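Local coordinates for amine oxidase (Emericella nidulans, PDB 3PGB), which probably oxidises primary amines to aldehydes, using a copper ion and a topaquinone cofactor built into its own chain, at residues A[582-587]-A[679-684]; A[647-652]-A[675-680]. All blocks are in the same frame, centred on the assembly; numbering follows the deposited sequence.

Contact 1 of 2, residues A[582-587]-A[679-684]; sequences HSEDEA and NGESLN. With CA (calcium ion), chain E; NAG (2-acetamido-2-deoxy-beta-D-glucopyranose), chain C.
H582, S583 and E584 lie antiparallel to E681, S682 and L683 in a loop-to-loop contact that ends in a calcium site of the catalytic domain. The loop 582-587 precedes strand 588-589, and the loop 679-684 leads into strand 686-698. S583 and S682 form a single antiparallel bridge of the non-hydrogen-bonded kind: E584 N donates to E681 O at 2.9 Å, and L683 N reaches H582 O from above the carbonyl plane. Each of these serines also makes an ST turn in its own loop, through OG.

The E584 chain is extended beyond CG (chi2 -179°) and grips the calcium ion with both carboxylate oxygens, E584 OE1 at 2.5 Å. E584 OE1 also accepts N679 N at 3.2 Å and, weakly, E681 N, while OE2 takes R650 N. E681 OE1 binds the calcium ion at 2.4 Å and is held by H652; its carboxylate plane is turned 78° from that of E584. The N679 side chain, F677 O and two waters complete the site.

L683 crosses the E584 side chain, CD2 on E584 CG, and rests CD1 on A587 CB at 3.6 Å. N684 ND2 carries an N-linked glycan, and N684 OD1 is bonded to Q604.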
loop_
_atom_site.group_PDB
_atom_site.type_symbol
_atom_site.label_atom_id
_atom_site.label_comp_id
_atom_site.label_asym_id
_atom_site.label_seq_id
_atom_site.Cartn_x
_atom_site.Cartn_y
_atom_site.Cartn_z
ATOM N N HIS A 582 -17.725 -1.411 -23.749
ATOM C CA HIS A 582 -18.845 -0.944 -24.568
ATOM C C HIS A 582 -20.191 -1.096 -23.878
ATOM O O HIS A 582 -21.115 -0.319 -24.128
ATOM C CB HIS A 582 -18.899 -1.715 -25.884
ATOM C CG HIS A 582 -17.710 -1.495 -26.758
ATOM N ND1 HIS A 582 -17.393 -0.260 -27.283
ATOM C CD2 HIS A 582 -16.768 -2.352 -27.214
ATOM C CE1 HIS A 582 -16.302 -0.365 -28.019
ATOM N NE2 HIS A 582 -15.902 -1.625 -27.994
ATOM N N SER A 583 -20.298 -2.105 -23.019
ATOM C CA SER A 583 -21.584 -2.528 -22.498
ATOM C C SER A 583 -21.453 -3.178 -21.122
ATOM O O SER A 583 -20.376 -3.629 -20.732
ATOM C CB SER A 583 -22.234 -3.486 -23.512
ATOM O OG SER A 583 -22.599 -4.728 -22.932
ATOM N N GLU A 584 -22.566 -3.224 -20.399
ATOM C CA GLU A 584 -22.637 -3.913 -19.117
ATOM C C GLU A 584 -22.385 -5.426 -19.210
ATOM O O GLU A 584 -22.162 -6.081 -18.187
ATOM C CB GLU A 584 -24.000 -3.670 -18.473
ATOM C CG GLU A 584 -24.198 -2.253 -17.963
ATOM C CD GLU A 584 -25.556 -2.040 -17.316
ATOM O OE1 GLU A 584 -26.496 -2.813 -17.616
ATOM O OE2 GLU A 584 -25.696 -1.093 -16.514
ATOM N N ASP A 585 -22.437 -5.983 -20.418
ATOM C CA ASP A 585 -22.173 -7.408 -20.609
ATOM C C ASP A 585 -20.714 -7.751 -20.296
ATOM O O ASP A 585 -20.422 -8.867 -19.860
ATOM C CB ASP A 585 -22.522 -7.856 -22.039
ATOM C CG ASP A 585 -24.004 -7.701 -22.365
ATOM O OD1 ASP A 585 -24.852 -7.886 -21.461
ATOM O OD2 ASP A 585 -24.323 -7.402 -23.538
ATOM N N GLU A 586 -19.819 -6.781 -20.496
ATOM C CA GLU A 586 -18.375 -6.975 -20.323
ATOM C C GLU A 586 -17.813 -6.045 -19.236
ATOM O O GLU A 586 -16.639 -5.664 -19.272
ATOM C CB GLU A 586 -17.659 -6.734 -21.665
ATOM C CG GLU A 586 -17.909 -5.343 -22.251
ATOM C CD GLU A 586 -17.281 -5.124 -23.617
ATOM O OE1 GLU A 586 -17.997 -4.623 -24.512
ATOM O OE2 GLU A 586 -16.078 -5.430 -23.799
ATOM N N ALA A 587 -18.647 -5.700 -18.258
ATOM C CA ALA A 587 -18.307 -4.674 -17.271
ATOM C C ALA A 587 -18.040 -5.219 -15.863
ATOM O O ALA A 587 -18.023 -4.455 -14.908
ATOM C CB ALA A 587 -19.406 -3.621 -17.225
ATOM N N ASN A 679 -27.993 -5.592 -17.383
ATOM C CA ASN A 679 -28.973 -5.885 -18.425
ATOM C C ASN A 679 -28.555 -5.236 -19.742
ATOM O O ASN A 679 -29.354 -4.580 -20.413
ATOM C CB ASN A 679 -30.374 -5.406 -17.998
ATOM C CG ASN A 679 -30.428 -3.911 -17.721
ATOM O OD1 ASN A 679 -29.411 -3.296 -17.390
ATOM N ND2 ASN A 679 -31.612 -3.321 -17.853
ATOM N N GLY A 680 -27.280 -5.405 -20.087
ATOM C CA GLY A 680 -26.763 -5.056 -21.415
ATOM C C GLY A 680 -26.813 -3.599 -21.847
ATOM O O GLY A 680 -26.725 -3.314 -23.039
ATOM N N GLU A 681 -26.940 -2.679 -20.893
ATOM C CA GLU A 681 -26.975 -1.253 -21.208
ATOM C C GLU A 681 -25.609 -0.747 -21.653
ATOM O O GLU A 681 -24.570 -1.255 -21.216
ATOM C CB GLU A 681 -27.443 -0.437 -20.005
ATOM C CG GLU A 681 -28.879 -0.675 -19.601
ATOM C CD GLU A 681 -29.336 0.278 -18.521
ATOM O OE1 GLU A 681 -29.010 0.037 -17.336
ATOM O OE2 GLU A 681 -30.028 1.263 -18.853
ATOM N N SER A 682 -25.617 0.269 -22.512
ATOM C CA SER A 682 -24.390 0.820 -23.067
ATOM C C SER A 682 -23.655 1.660 -22.031
ATOM O O SER A 682 -24.265 2.435 -21.287
ATOM C CB SER A 682 -24.690 1.671 -24.302
ATOM O OG SER A 682 -23.509 2.260 -24.824
ATOM N N LEU A 683 -22.338 1.492 -21.989
ATOM C CA LEU A 683 -21.476 2.286 -21.123
ATOM C C LEU A 683 -20.525 3.129 -21.976
ATOM O O LEU A 683 -19.488 3.583 -21.492
ATOM C CB LEU A 683 -20.695 1.374 -20.164
ATOM C CG LEU A 683 -21.527 0.464 -19.248
ATOM C CD1 LEU A 683 -20.628 -0.510 -18.511
ATOM C CD2 LEU A 683 -22.368 1.272 -18.260
ATOM N N ASN A 684 -20.888 3.343 -23.242
ATOM C CA ASN A 684 -20.128 4.234 -24.120
ATOM C C ASN A 684 -20.645 5.668 -24.028
ATOM O O ASN A 684 -21.694 5.990 -24.571
ATOM C CB ASN A 684 -20.190 3.759 -25.569
ATOM C CG ASN A 684 -19.260 4.544 -26.474
ATOM O OD1 ASN A 684 -18.062 4.644 -26.208
ATOM N ND2 ASN A 684 -19.803 5.102 -27.546
HETATM CA CA CA E . -28.171 -1.777 -16.099
HETATM C C1 NAG C . -18.987 5.864 -28.455
HETATM C C2 NAG C . -19.632 5.839 -29.829
HETATM C C3 NAG C . -18.706 6.577 -30.787
HETATM C C4 NAG C . -18.485 8.014 -30.323
HETATM C C5 NAG C . -18.166 8.098 -28.828
HETATM C C6 NAG C . -18.525 9.481 -28.312
HETATM C C7 NAG C . -20.965 3.999 -30.789
HETATM C C8 NAG C . -20.975 2.548 -31.182
HETATM N N2 NAG C . -19.826 4.462 -30.261
HETATM O O3 NAG C . -19.269 6.571 -32.077
HETATM O O4 NAG C . -17.397 8.575 -31.041
HETATM O O5 NAG C . -18.871 7.193 -28.005
HETATM O O6 NAG C . -17.354 10.249 -28.320
HETATM O O7 NAG C . -21.970 4.689 -30.966
HETATM O O HOH W 1 -21.876 0.999 -27.003
HETATM O O HOH W 2 -25.151 -7.049 -18.927
HETATM O O HOH W 3 -30.209 -1.702 -14.897
HETATM O O HOH W 4 -27.636 -0.173 -14.349
#

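Contact 2 of 2, residues A[647-652]-A[675-680]; sequences QVTRQH and STFFNG. With CA (calcium ion), chain E.
Q647 begins the contact with its CB, which lies 4.2 Å from F678 CZ at the edge of the ring, near its plane. Beyond that carbon the chain carries its amide to partners elsewhere: OE1 accepts from R588 and NE2 donates to W641 O. V648 CB points away from segment 675-680 and its side chain packs on L688, while its carbonyl takes part in the contact, with V648 O 3.6 Å from F678 CE1.

T649 makes the main approach. Its side chain crosses that of F678 at about a right angle and sets CG2 over one face of the ring, 3.4 Å from F678 CZ and equally near CE1. A chi1 of 65° puts OG1 between the backbone N and the carbonyl carbon, which leaves CG2 anti to the carbonyl carbon. The same methyl reaches F677 CB at 3.9 Å and lies at the edge of the F677 ring, while the buried OG1 is satisfied by W691 NE1.

Strand 646-650 runs between strands 588-589 and 686-698, antiparallel to both, in the beta-sandwich catalytic domain of the copper amine oxidases. Against this strand packs the end of a 3-10 turn, where F678 N donates to S675 O. That same carbonyl oxygen also lies in the plane of the F678 ring, at its edge. The turn thus presents two consecutive phenylalanines to the T649 methyl and sends its F677 carbonyl to the calcium ion, with F677 O bound at 2.3 Å.

At R650 the strand reaches the metal's shell through one calcium-bound water, which donates to R650 O, with 2.8 Å between the water oxygen and R650 O. R650 N also bonds directly to E584 OE2, a calcium ligand.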
loop_
_atom_site.group_PDB
_atom_site.type_symbol
_atom_site.label_atom_id
_atom_site.label_comp_id
_atom_site.label_asym_id
_atom_site.label_seq_id
_atom_site.Cartn_x
_atom_site.Cartn_y
_atom_site.Cartn_z
ATOM N N GLN A 647 -16.657 -3.327 -11.010
ATOM C CA GLN A 647 -17.922 -3.583 -11.671
ATOM C C GLN A 647 -18.530 -2.244 -12.079
ATOM O O GLN A 647 -18.646 -1.331 -11.265
ATOM C CB GLN A 647 -18.850 -4.376 -10.733
ATOM C CG GLN A 647 -18.304 -5.768 -10.392
ATOM C CD GLN A 647 -19.128 -6.517 -9.367
ATOM O OE1 GLN A 647 -19.975 -7.331 -9.722
ATOM N NE2 GLN A 647 -18.876 -6.256 -8.086
ATOM N N VAL A 648 -18.886 -2.120 -13.350
ATOM C CA VAL A 648 -19.387 -0.862 -13.874
ATOM C C VAL A 648 -20.800 -1.048 -14.414
ATOM O O VAL A 648 -21.064 -1.980 -15.176
ATOM C CB VAL A 648 -18.466 -0.305 -14.973
ATOM C CG1 VAL A 648 -18.895 1.090 -15.349
ATOM C CG2 VAL A 648 -17.015 -0.305 -14.496
ATOM N N THR A 649 -21.700 -0.167 -13.986
ATOM C CA THR A 649 -23.087 -0.169 -14.437
ATOM C C THR A 649 -23.493 1.239 -14.809
ATOM O O THR A 649 -22.874 2.217 -14.371
ATOM C CB THR A 649 -24.059 -0.636 -13.338
ATOM O OG1 THR A 649 -24.049 0.309 -12.260
ATOM C CG2 THR A 649 -23.684 -2.016 -12.820
ATOM N N ARG A 650 -24.551 1.340 -15.602
ATOM C CA ARG A 650 -25.088 2.639 -15.966
ATOM C C ARG A 650 -25.858 3.195 -14.784
ATOM O O ARG A 650 -26.570 2.453 -14.099
ATOM C CB ARG A 650 -25.994 2.545 -17.187
ATOM C CG ARG A 650 -26.474 3.897 -17.634
ATOM C CD ARG A 650 -27.112 3.849 -18.983
ATOM N NE ARG A 650 -27.382 5.191 -19.472
ATOM C CZ ARG A 650 -28.052 5.461 -20.590
ATOM N NH1 ARG A 650 -28.528 4.471 -21.352
ATOM N NH2 ARG A 650 -28.240 6.731 -20.955
ATOM N N GLN A 651 -25.710 4.497 -14.551
ATOM C CA GLN A 651 -26.352 5.151 -13.417
ATOM C C GLN A 651 -27.871 5.189 -13.598
ATOM O O GLN A 651 -28.378 5.467 -14.687
ATOM C CB GLN A 651 -25.809 6.577 -13.233
ATOM C CG GLN A 651 -26.099 7.215 -11.860
ATOM C CD GLN A 651 -27.515 7.776 -11.714
ATOM O OE1 GLN A 651 -28.180 8.102 -12.700
ATOM N NE2 GLN A 651 -27.975 7.888 -10.472
ATOM N N HIS A 652 -28.579 4.891 -12.518
ATOM C CA HIS A 652 -30.012 5.080 -12.447
ATOM C C HIS A 652 -30.345 5.558 -11.055
ATOM O O HIS A 652 -29.680 5.188 -10.090
ATOM C CB HIS A 652 -30.747 3.773 -12.729
ATOM C CG HIS A 652 -30.552 3.264 -14.120
ATOM N ND1 HIS A 652 -30.907 3.996 -15.235
ATOM C CD2 HIS A 652 -30.035 2.102 -14.579
ATOM C CE1 HIS A 652 -30.616 3.302 -16.320
ATOM N NE2 HIS A 652 -30.085 2.149 -15.950
ATOM N N SER A 675 -26.933 -8.508 -9.083
ATOM C CA SER A 675 -26.869 -9.159 -10.413
ATOM C C SER A 675 -27.780 -8.529 -11.460
ATOM O O SER A 675 -27.420 -8.465 -12.636
ATOM C CB SER A 675 -27.216 -10.649 -10.329
ATOM O OG SER A 675 -26.096 -11.384 -9.891
ATOM N N THR A 676 -28.952 -8.078 -11.018
ATOM C CA THR A 676 -29.997 -7.581 -11.909
ATOM C C THR A 676 -29.682 -6.194 -12.474
ATOM O O THR A 676 -30.374 -5.720 -13.366
ATOM C CB THR A 676 -31.374 -7.548 -11.185
ATOM O OG1 THR A 676 -31.369 -6.534 -10.175
ATOM C CG2 THR A 676 -31.688 -8.906 -10.534
ATOM N N PHE A 677 -28.635 -5.550 -11.958
ATOM C CA PHE A 677 -28.154 -4.273 -12.505
ATOM C C PHE A 677 -27.603 -4.445 -13.919
ATOM O O PHE A 677 -27.544 -3.479 -14.679
ATOM C CB PHE A 677 -27.033 -3.683 -11.634
ATOM C CG PHE A 677 -27.495 -3.056 -10.339
ATOM C CD1 PHE A 677 -28.688 -3.437 -9.713
ATOM C CD2 PHE A 677 -26.691 -2.099 -9.718
ATOM C CE1 PHE A 677 -29.076 -2.853 -8.507
ATOM C CE2 PHE A 677 -27.068 -1.514 -8.518
ATOM C CZ PHE A 677 -28.268 -1.893 -7.909
ATOM N N PHE A 678 -27.186 -5.667 -14.253
ATOM C CA PHE A 678 -26.508 -5.950 -15.520
ATOM C C PHE A 678 -27.482 -6.508 -16.558
ATOM O O PHE A 678 -27.766 -7.713 -16.594
ATOM C CB PHE A 678 -25.322 -6.889 -15.275
ATOM C CG PHE A 678 -24.333 -6.332 -14.297
ATOM C CD1 PHE A 678 -23.250 -5.574 -14.736
ATOM C CD2 PHE A 678 -24.522 -6.501 -12.934
ATOM C CE1 PHE A 678 -22.355 -5.021 -13.826
ATOM C CE2 PHE A 678 -23.637 -5.955 -12.024
ATOM C CZ PHE A 678 -22.547 -5.213 -12.469
ATOM N N ASN A 679 -27.993 -5.592 -17.383
ATOM C CA ASN A 679 -28.973 -5.885 -18.425
ATOM C C ASN A 679 -28.555 -5.236 -19.742
ATOM O O ASN A 679 -29.354 -4.580 -20.413
ATOM C CB ASN A 679 -30.374 -5.406 -17.998
ATOM C CG ASN A 679 -30.428 -3.911 -17.721
ATOM O OD1 ASN A 679 -29.411 -3.296 -17.390
ATOM N ND2 ASN A 679 -31.612 -3.321 -17.853
ATOM N N GLY A 680 -27.280 -5.405 -20.087
ATOM C CA GLY A 680 -26.763 -5.056 -21.415
ATOM C C GLY A 680 -26.813 -3.599 -21.847
ATOM O O GLY A 680 -26.725 -3.314 -23.039
HETATM CA CA CA E . -28.171 -1.777 -16.099
HETATM O O HOH W 4 -27.636 -0.173 -14.349
HETATM O O HOH W 3 -30.209 -1.702 -14.897
#

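Along the chain, 582-587 comes first, followed by strand 588-589 and, much later, strand 646-650, which supplies most of segment 647-652. From there an irregular excursion with neither helix nor strand ends in the 3-10 turn, and contact 2 closes this short loop of 22 intervening residues. It falls within the wider loop of 91 residues closed by contact 1, and the two share N679 and G680, where the chain passes from one contact to the other before entering strand 686-698. Their centres are 8 Å apart, and the calcium ion with its two waters belongs to both, tying the two loops to strand 646-650.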